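Local coordinates for protein DynF (Micromonospora chersina, PDB 6UBL) that is of unknown function but belongs to the dynemicin biosynthesis pathway and holds a palmitic acid inside a beta-barrel, so it may carry a hydrophobic ligand, at residues 18-22 / 35-39; 110-116 / 129-135; 154-158 / 170-174. One frame throughout, in Å; residues are numbered along the deposited sequence. Where two conformers were deposited one is given.

How the contacts relate
The three contacts come one after another along the chain. Contact 1 closes before contact 2 opens, and contact 2 closes before contact 3 opens. All belong to the beta-barrel. Contacts 2 and 3 are neighbours, with centres about 9 Å apart, because strands 129-141 and 154-161 pair side by side; M133 and C131 of one probably bond through their backbones to L156 and I158 of the other. Contact 1 lies further off, its centre about 17 Å from that of contact 2 and 22 Å from that of contact 3. All three lie beside the palmitic acid: its carboxyl end is at contact 1, and its chain runs past contacts 2 and 3. Contacts 2 and 3 also meet the second subunit.

Contact 1 of 3, residues 18-22 / 35-39; sequences VPNVY and PGIDN. With PLM (palmitic acid), chain C.
N39 reaches across to N20 and V21 with its side-chain amide. ND2 donates to N20 OD1 at 3.0 Å, almost straight (173°) and on a lone pair in the carbonyl plane. The same ND2 also bonds V21 O, coming from above its carbonyl plane; N39 N is the second donor to that oxygen. The Y22 ring meets this amide obliquely, CE1 3.5 Å from N39 CG. An alanine in place of N39 would probably cost N20 OD1 and V21 O the ND2 donor and strip the Y22 ring of packing on one side. R65 is a further partner of both N20 OD1 and N39 OD1. Here the short strand 20-21 pairs in parallel with the start of strand 37-50, in the beta-barrel. I37 N donates to P19 O and V21 N to I37 O, each at 2.8 Å. Packing is tightest at G36: V18 CG1, anti to the backbone N (chi1 -178°), comes 3.4 Å from G36 CA. D38 OD2 lies 2.6 Å from O1 of the palmitic acid. R68 forms a salt bridge with D38 OD2, and Y205 OH bonds D38 OD1. The looser side is at P19 and Y22. P19 is exposed, and a water links Y22 OH with N39 OD1.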
loop_
_atom_site.group_PDB
_atom_site.type_symbol
_atom_site.label_atom_id
_atom_site.label_comp_id
_atom_site.label_asym_id
_atom_site.label_seq_id
_atom_site.Cartn_x
_atom_site.Cartn_y
_atom_site.Cartn_z
ATOM N N VAL A 18 -22.455 -8.346 16.466
ATOM C CA VAL A 18 -22.812 -7.850 15.140
ATOM C C VAL A 18 -23.384 -9.009 14.327
ATOM O O VAL A 18 -22.691 -10.029 14.155
ATOM C CB VAL A 18 -21.601 -7.229 14.435
ATOM C CG1 VAL A 18 -22.003 -6.678 13.079
ATOM C CG2 VAL A 18 -20.987 -6.140 15.315
ATOM N N PRO A 19 -24.618 -8.916 13.836
ATOM C CA PRO A 19 -25.217 -10.063 13.145
ATOM C C PRO A 19 -24.659 -10.258 11.744
ATOM O O PRO A 19 -24.304 -9.313 11.035
ATOM C CB PRO A 19 -26.706 -9.701 13.071
ATOM C CG PRO A 19 -26.699 -8.208 12.993
ATOM C CD PRO A 19 -25.541 -7.769 13.879
ATOM N N ASN A 20 -24.608 -11.519 11.344
ATOM C CA ASN A 20 -24.327 -11.855 9.963
ATOM C C ASN A 20 -25.520 -11.522 9.078
ATOM O O ASN A 20 -26.685 -11.620 9.488
ATOM C CB ASN A 20 -24.002 -13.339 9.881
ATOM C CG ASN A 20 -22.569 -13.630 10.240
ATOM O OD1 ASN A 20 -21.666 -13.474 9.427
ATOM N ND2 ASN A 20 -22.341 -13.981 11.506
ATOM N N VAL A 21 -25.208 -11.124 7.851
ATOM C CA VAL A 21 -26.196 -10.837 6.825
ATOM C C VAL A 21 -25.979 -11.814 5.680
ATOM O O VAL A 21 -24.851 -11.969 5.186
ATOM C CB VAL A 21 -26.094 -9.385 6.330
ATOM C CG1 VAL A 21 -27.250 -9.062 5.404
ATOM C CG2 VAL A 21 -26.058 -8.416 7.514
ATOM N N TYR A 22 -27.060 -12.470 5.263
ATOM C CA TYR A 22 -27.025 -13.499 4.237
ATOM C C TYR A 22 -28.055 -13.185 3.163
ATOM O O TYR A 22 -28.812 -12.214 3.256
ATOM C CB TYR A 22 -27.386 -14.860 4.841
ATOM C CG TYR A 22 -26.433 -15.316 5.909
ATOM C CD1 TYR A 22 -25.163 -15.757 5.582
ATOM C CD2 TYR A 22 -26.807 -15.294 7.233
ATOM C CE1 TYR A 22 -24.289 -16.177 6.564
ATOM C CE2 TYR A 22 -25.947 -15.702 8.227
ATOM C CZ TYR A 22 -24.688 -16.150 7.875
ATOM O OH TYR A 22 -23.830 -16.563 8.873
ATOM N N PRO A 35 -25.225 -1.965 11.521
ATOM C CA PRO A 35 -24.015 -2.797 11.483
ATOM C C PRO A 35 -24.340 -4.264 11.226
ATOM O O PRO A 35 -25.342 -4.799 11.715
ATOM C CB PRO A 35 -23.370 -2.596 12.860
ATOM C CG PRO A 35 -24.359 -1.857 13.689
ATOM C CD PRO A 35 -25.312 -1.158 12.752
ATOM N N GLY A 36 -23.469 -4.911 10.456
ATOM C CA GLY A 36 -23.628 -6.320 10.147
ATOM C C GLY A 36 -22.358 -6.849 9.525
ATOM O O GLY A 36 -21.448 -6.089 9.177
ATOM N N ILE A 37 -22.301 -8.171 9.408
ATOM C CA ILE A 37 -21.214 -8.857 8.726
ATOM C C ILE A 37 -21.768 -9.330 7.390
ATOM O O ILE A 37 -22.605 -10.242 7.345
ATOM C CB ILE A 37 -20.682 -10.036 9.551
ATOM C CG1 ILE A 37 -20.206 -9.573 10.929
ATOM C CG2 ILE A 37 -19.544 -10.705 8.786
ATOM C CD1 ILE A 37 -19.893 -10.707 11.876
ATOM N N ASP A 38 -21.283 -8.747 6.297
ATOM C CA ASP A 38 -21.778 -9.104 4.977
ATOM C C ASP A 38 -21.090 -10.379 4.508
ATOM O O ASP A 38 -19.856 -10.462 4.499
ATOM C CB ASP A 38 -21.495 -7.961 4.000
ATOM C CG ASP A 38 -22.264 -6.700 4.343
ATOM O OD1 ASP A 38 -23.394 -6.811 4.849
ATOM O OD2 ASP A 38 -21.730 -5.594 4.116
ATOM N N ASN A 39 -21.890 -11.362 4.095
ATOM C CA ASN A 39 -21.392 -12.616 3.533
ATOM C C ASN A 39 -21.653 -12.524 2.039
ATOM O O ASN A 39 -22.785 -12.692 1.591
ATOM C CB ASN A 39 -22.100 -13.802 4.164
ATOM C CG ASN A 39 -21.763 -13.963 5.640
ATOM O OD1 ASN A 39 -20.864 -14.728 5.999
ATOM N ND2 ASN A 39 -22.464 -13.232 6.495
HETATM C C1 PLM C . -19.269 -3.881 2.658
HETATM O O1 PLM C . -19.383 -5.118 3.066
HETATM O O2 PLM C . -20.144 -3.062 2.764
HETATM C C2 PLM C . -17.951 -3.579 2.018
HETATM C C3 PLM C . -17.497 -4.553 0.963
HETATM C C4 PLM C . -16.192 -4.071 0.405
HETATM C C5 PLM C . -15.280 -5.141 -0.067
HETATM C C6 PLM C . -13.952 -4.588 -0.525
HETATM C C7 PLM C . -13.495 -5.254 -1.794
HETATM C C8 PLM C . -13.579 -6.759 -1.715
HETATM C C9 PLM C . -12.685 -7.364 -0.668
HETATM C CA PLM C . -11.352 -7.771 -1.232
HETATM C CB PLM C . -11.444 -9.073 -2.005
HETATM C CC PLM C . -10.245 -9.944 -1.781
HETATM C CD PLM C . -9.305 -10.047 -2.951
HETATM C CE PLM C . -7.896 -10.314 -2.488
HETATM C CF PLM C . -6.985 -10.917 -3.512
HETATM C CG PLM C . -5.625 -11.167 -2.966
HETATM O O HOH W 1 -21.418 -16.922 7.860
#

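Contact 2 of 3, residues 110-116 / 129-135; sequences SAGQIRT and KACRMAV
I114 and C131 sit next to each other on the lipid side of the paired strands, with I114 CG1 3.9 Å from C131 SG. C131 has SG anti to its N (chi1 174°), and that places the sulfur beside the isoleucine. On the same face, M133 folds back at chi2 and chi3, so that SD lies over the opposite backbone, 3.4 Å from A111 C. It passes above G112, where a side chain would clash with R132 O. All three side chains I114, C131 and M133 touch the palmitic acid. Q113 and R132 project from the other face, side by side and pointing the same way. Each has CG between its own N and carbonyl carbon, and the two CG atoms lie 4.1 Å apart. The amide and guanidinium planes are 75° apart; Q113 NE2 bonds Y194 OH of the second subunit, and R132 NH2 forms a salt bridge with E152 of the second subunit. K129 runs extended past R115 and T116, then bends at chi4 to bring NZ 3.0 Å from T116 OG1. R115 grips T116 O side-on with NE and NH2, the oxygen lying in the guanidinium plane. Three pairs of backbone bonds join the antiparallel strands of this barrel wall, lipid inside and subunit interface outside.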
loop_
_atom_site.group_PDB
_atom_site.type_symbol
_atom_site.label_atom_id
_atom_site.label_comp_id
_atom_site.label_asym_id
_atom_site.label_seq_id
_atom_site.Cartn_x
_atom_site.Cartn_y
_atom_site.Cartn_z
ATOM N N SER A 110 -6.940 -6.896 7.982
ATOM C CA SER A 110 -7.365 -6.315 6.711
ATOM C C SER A 110 -8.540 -5.382 6.981
ATOM O O SER A 110 -9.541 -5.798 7.572
ATOM C CB SER A 110 -7.762 -7.417 5.729
ATOM O OG SER A 110 -6.634 -8.195 5.349
ATOM N N ALA A 111 -8.402 -4.114 6.589
ATOM C CA ALA A 111 -9.316 -3.072 7.034
ATOM C C ALA A 111 -9.497 -2.021 5.948
ATOM O O ALA A 111 -8.605 -1.782 5.134
ATOM C CB ALA A 111 -8.821 -2.436 8.334
ATOM N N GLY A 112 -10.652 -1.368 5.974
ATOM C CA GLY A 112 -10.983 -0.400 4.959
ATOM C C GLY A 112 -12.055 0.552 5.433
ATOM O O GLY A 112 -12.410 0.593 6.615
ATOM N N GLN A 113 -12.558 1.341 4.489
ATOM C CA GLN A 113 -13.568 2.333 4.818
ATOM C C GLN A 113 -14.347 2.724 3.572
ATOM O O GLN A 113 -13.936 2.462 2.434
ATOM C CB GLN A 113 -12.960 3.557 5.493
ATOM C CG GLN A 113 -11.940 4.291 4.650
ATOM C CD GLN A 113 -11.186 5.307 5.465
ATOM O OE1 GLN A 113 -9.990 5.156 5.715
ATOM N NE2 GLN A 113 -11.888 6.341 5.902
ATOM N N ILE A 114 -15.497 3.349 3.818
ATOM C CA ILE A 114 -16.381 3.862 2.777
ATOM C C ILE A 114 -16.721 5.296 3.153
ATOM O O ILE A 114 -17.249 5.542 4.247
ATOM C CB ILE A 114 -17.666 3.022 2.675
ATOM C CG1 ILE A 114 -17.339 1.544 2.456
ATOM C CG2 ILE A 114 -18.541 3.540 1.541
ATOM C CD1 ILE A 114 -18.551 0.630 2.482
ATOM N N ARG A 115 -16.391 6.239 2.274
ATOM C CA ARG A 115 -16.660 7.641 2.545
ATOM C C ARG A 115 -16.681 8.438 1.249
ATOM O O ARG A 115 -16.184 7.997 0.213
ATOM C CB ARG A 115 -15.659 8.240 3.542
ATOM C CG ARG A 115 -14.179 8.295 3.084
ATOM C CD ARG A 115 -13.478 9.461 3.786
ATOM N NE ARG A 115 -14.045 10.697 3.259
ATOM C CZ ARG A 115 -14.355 11.786 3.961
ATOM N NH1 ARG A 115 -14.150 11.842 5.270
ATOM N NH2 ARG A 115 -14.890 12.832 3.338
ATOM N N THR A 116 -17.258 9.630 1.333
ATOM C CA THR A 116 -17.241 10.561 0.207
ATOM C C THR A 116 -15.802 10.847 -0.214
ATOM O O THR A 116 -14.959 11.173 0.641
ATOM C CB THR A 116 -17.922 11.861 0.629
ATOM O OG1 THR A 116 -19.298 11.607 0.953
ATOM C CG2 THR A 116 -17.803 12.928 -0.453
ATOM N N LYS A 129 -20.052 7.211 -3.033
ATOM C CA LYS A 129 -18.916 7.140 -2.134
ATOM C C LYS A 129 -17.800 6.300 -2.732
ATOM O O LYS A 129 -17.922 5.725 -3.822
ATOM C CB LYS A 129 -19.363 6.641 -0.757
ATOM C CG LYS A 129 -20.316 7.642 -0.115
ATOM C CD LYS A 129 -20.650 7.293 1.323
ATOM C CE LYS A 129 -21.732 8.212 1.898
ATOM N NZ LYS A 129 -21.298 9.629 2.089
ATOM N N ALA A 130 -16.672 6.299 -2.024
ATOM C CA ALA A 130 -15.496 5.545 -2.421
ATOM C C ALA A 130 -15.189 4.547 -1.321
ATOM O O ALA A 130 -15.178 4.895 -0.139
ATOM C CB ALA A 130 -14.311 6.481 -2.620
ATOM N N CYS A 131 -14.924 3.318 -1.723
ATOM C CA CYS A 131 -14.657 2.197 -0.840
ATOM C C CYS A 131 -13.244 1.698 -1.089
ATOM O O CYS A 131 -12.815 1.564 -2.237
ATOM C CB CYS A 131 -15.673 1.089 -1.137
ATOM S SG CYS A 131 -15.446 -0.464 -0.273
ATOM N N ARG A 132 -12.530 1.420 -0.004
ATOM C CA ARG A 132 -11.174 0.899 -0.073
ATOM C C ARG A 132 -11.003 -0.165 1.004
ATOM O O ARG A 132 -11.669 -0.135 2.049
ATOM C CB ARG A 132 -10.098 1.965 0.082
ATOM C CG ARG A 132 -10.077 2.648 1.430
ATOM C CD ARG A 132 -9.204 3.893 1.413
ATOM N NE ARG A 132 -7.781 3.647 1.118
ATOM C CZ ARG A 132 -7.163 3.912 -0.029
ATOM N NH1 ARG A 132 -7.822 4.389 -1.073
ATOM N NH2 ARG A 132 -5.865 3.673 -0.153
ATOM N N MET A 133 -10.101 -1.114 0.735
ATOM C CA MET A 133 -9.768 -2.174 1.678
ATOM C C MET A 133 -8.295 -2.506 1.469
ATOM O O MET A 133 -7.846 -2.659 0.328
ATOM C CB MET A 133 -10.643 -3.409 1.408
ATOM C CG MET A 133 -10.442 -4.571 2.370
ATOM S SD MET A 133 -11.115 -4.266 4.023
ATOM C CE MET A 133 -12.866 -4.598 3.741
ATOM N N ALA A 134 -7.556 -2.621 2.568
ATOM C CA ALA A 134 -6.131 -2.937 2.558
ATOM C C ALA A 134 -5.971 -4.340 3.129
ATOM O O ALA A 134 -6.357 -4.581 4.276
ATOM C CB ALA A 134 -5.354 -1.926 3.410
ATOM N N VAL A 135 -5.435 -5.264 2.329
ATOM C CA VAL A 135 -5.555 -6.691 2.604
ATOM C C VAL A 135 -4.199 -7.357 2.756
ATOM O O VAL A 135 -3.311 -7.187 1.914
ATOM C CB VAL A 135 -6.372 -7.394 1.508
ATOM C CG1 VAL A 135 -6.417 -8.900 1.728
ATOM C CG2 VAL A 135 -7.780 -6.826 1.457
HETATM O O HOH W 2 -18.830 10.083 3.654
#

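Contact 3 of 3, residues 154-158 / 170-174; sequences IILTI and PGKGQ. With PLM (palmitic acid), chain C.
T157 and Q174 meet at about a right angle across a beta-hairpin of the barrel, made by strands 154-161 and 170-183. Q174 bends at chi2 (-62°), bringing NE2, at the edge of its amide, to T157 OG1. NE2 donates to that oxygen at 2.9 Å, and the bond is nearly straight (171°). The hydroxyl oxygen lies almost in the plane of the amide. T157 has its chi1 at 59°, turning OG1 toward the partner strand, while CG2 packs on Q174 CG at 3.7 Å. Y176 of the second subunit packs against both residues, so this face belongs to the dimer interface. I155 also crosses Q174 at about a right angle, CG2 against CB, and its side chain continues over R132 and A134 of the neighbouring strand and E152 of the second subunit.

The backbones are antiparallel. Q174 N donates to I155 O at 2.7 Å, and T157 and K172 exchange two further bonds. L156 points to the other face, which lines the lipid site. Its two methyls divide the work: CD2 rests on G173 CA, and CD1 touches the lipid chain. G173 brings no side chain to this face. At G171 a CB would point toward strand 154-158 and clash with T157 O. I158 CG2 lies 3.6 Å from P170 O, and its CD1 is near the palmitic acid. At the end of the pairing, a water accepts from I155 N and donates to Q174 O.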
loop_
_atom_site.group_PDB
_atom_site.type_symbol
_atom_site.label_atom_id
_atom_site.label_comp_id
_atom_site.label_asym_id
_atom_site.label_seq_id
_atom_site.Cartn_x
_atom_site.Cartn_y
_atom_site.Cartn_z
ATOM N N ILE A 154 -2.398 -5.245 -0.081
ATOM C CA ILE A 154 -3.047 -5.105 -1.379
ATOM C C ILE A 154 -4.212 -4.138 -1.211
ATOM O O ILE A 154 -5.124 -4.387 -0.415
ATOM C CB ILE A 154 -3.520 -6.465 -1.910
ATOM C CG1 ILE A 154 -2.339 -7.410 -2.090
ATOM C CG2 ILE A 154 -4.269 -6.266 -3.227
ATOM C CD1 ILE A 154 -2.719 -8.876 -2.163
ATOM N N ILE A 155 -4.176 -3.039 -1.957
ATOM C CA ILE A 155 -5.177 -1.989 -1.851
ATOM C C ILE A 155 -6.265 -2.284 -2.880
ATOM O O ILE A 155 -6.006 -2.288 -4.093
ATOM C CB ILE A 155 -4.552 -0.612 -2.100
ATOM C CG1 ILE A 155 -3.438 -0.316 -1.080
ATOM C CG2 ILE A 155 -5.639 0.461 -2.122
ATOM C CD1 ILE A 155 -3.807 -0.447 0.380
ATOM N N LEU A 156 -7.482 -2.549 -2.403
ATOM C CA LEU A 156 -8.604 -2.920 -3.262
ATOM C C LEU A 156 -9.664 -1.833 -3.162
ATOM O O LEU A 156 -10.032 -1.419 -2.060
ATOM C CB LEU A 156 -9.204 -4.251 -2.809
ATOM C CG LEU A 156 -8.167 -5.371 -2.873
ATOM C CD1 LEU A 156 -8.466 -6.468 -1.885
ATOM C CD2 LEU A 156 -8.101 -5.936 -4.288
ATOM N N THR A 157 -10.144 -1.367 -4.301
ATOM C CA THR A 157 -10.994 -0.191 -4.348
ATOM C C THR A 157 -12.261 -0.466 -5.139
ATOM O O THR A 157 -12.268 -1.237 -6.096
ATOM C CB THR A 157 -10.246 1.002 -4.945
ATOM O OG1 THR A 157 -9.793 0.688 -6.264
ATOM C CG2 THR A 157 -9.053 1.368 -4.068
ATOM N N ILE A 158 -13.342 0.167 -4.700
ATOM C CA ILE A 158 -14.596 0.208 -5.431
ATOM C C ILE A 158 -15.031 1.666 -5.464
ATOM O O ILE A 158 -15.238 2.279 -4.407
ATOM C CB ILE A 158 -15.694 -0.656 -4.786
ATOM C CG1 ILE A 158 -15.252 -2.107 -4.654
ATOM C CG2 ILE A 158 -16.969 -0.550 -5.625
ATOM C CD1 ILE A 158 -16.216 -2.949 -3.831
ATOM N N PRO A 170 -17.995 -3.444 -9.726
ATOM C CA PRO A 170 -16.617 -3.750 -10.117
ATOM C C PRO A 170 -15.622 -2.984 -9.255
ATOM O O PRO A 170 -15.890 -1.873 -8.780
ATOM C CB PRO A 170 -16.550 -3.259 -11.566
ATOM C CG PRO A 170 -17.522 -2.102 -11.596
ATOM C CD PRO A 170 -18.652 -2.527 -10.680
ATOM N N GLY A 171 -14.453 -3.597 -9.059
ATOM C CA GLY A 171 -13.379 -3.003 -8.290
ATOM C C GLY A 171 -12.032 -3.381 -8.864
ATOM O O GLY A 171 -11.935 -4.156 -9.817
ATOM N N LYS A 172 -10.984 -2.800 -8.284
ATOM C CA LYS A 172 -9.629 -2.973 -8.777
ATOM C C LYS A 172 -8.660 -3.121 -7.616
ATOM O O LYS A 172 -8.907 -2.632 -6.514
ATOM C CB LYS A 172 -9.178 -1.762 -9.617
ATOM C CG LYS A 172 -10.186 -1.293 -10.651
ATOM C CD LYS A 172 -9.628 -0.179 -11.525
ATOM C CE LYS A 172 -10.739 0.526 -12.291
ATOM N NZ LYS A 172 -10.195 1.519 -13.267
ATOM N N GLY A 173 -7.547 -3.793 -7.886
ATOM C CA GLY A 173 -6.402 -3.768 -6.994
ATOM C C GLY A 173 -5.506 -2.656 -7.509
ATOM O O GLY A 173 -5.244 -2.567 -8.712
ATOM N N GLN A 174 -5.106 -1.764 -6.611
ATOM C CA GLN A 174 -4.277 -0.609 -6.965
ATOM C C GLN A 174 -2.821 -1.012 -6.797
ATOM O O GLN A 174 -2.233 -0.911 -5.716
ATOM C CB GLN A 174 -4.659 0.611 -6.144
ATOM C CG GLN A 174 -6.118 0.984 -6.347
ATOM C CD GLN A 174 -6.449 1.350 -7.787
ATOM O OE1 GLN A 174 -5.567 1.712 -8.575
ATOM N NE2 GLN A 174 -7.723 1.267 -8.139
HETATM C C1 PLM C . -19.269 -3.881 2.658
HETATM O O1 PLM C . -19.383 -5.118 3.066
HETATM O O2 PLM C . -20.144 -3.062 2.764
HETATM C C2 PLM C . -17.951 -3.579 2.018
HETATM C C3 PLM C . -17.497 -4.553 0.963
HETATM C C4 PLM C . -16.192 -4.071 0.405
HETATM C C5 PLM C . -15.280 -5.141 -0.067
HETATM C C6 PLM C . -13.952 -4.588 -0.525
HETATM C C7 PLM C . -13.495 -5.254 -1.794
HETATM C C8 PLM C . -13.579 -6.759 -1.715
HETATM C C9 PLM C . -12.685 -7.364 -0.668
HETATM C CA PLM C . -11.352 -7.771 -1.232
HETATM C CB PLM C . -11.444 -9.073 -2.005
HETATM C CC PLM C . -10.245 -9.944 -1.781
HETATM C CD PLM C . -9.305 -10.047 -2.951
HETATM C CE PLM C . -7.896 -10.314 -2.488
HETATM C CF PLM C . -6.985 -10.917 -3.512
HETATM C CG PLM C . -5.625 -11.167 -2.966
HETATM O O HOH W 3 -1.761 -2.778 -3.607
#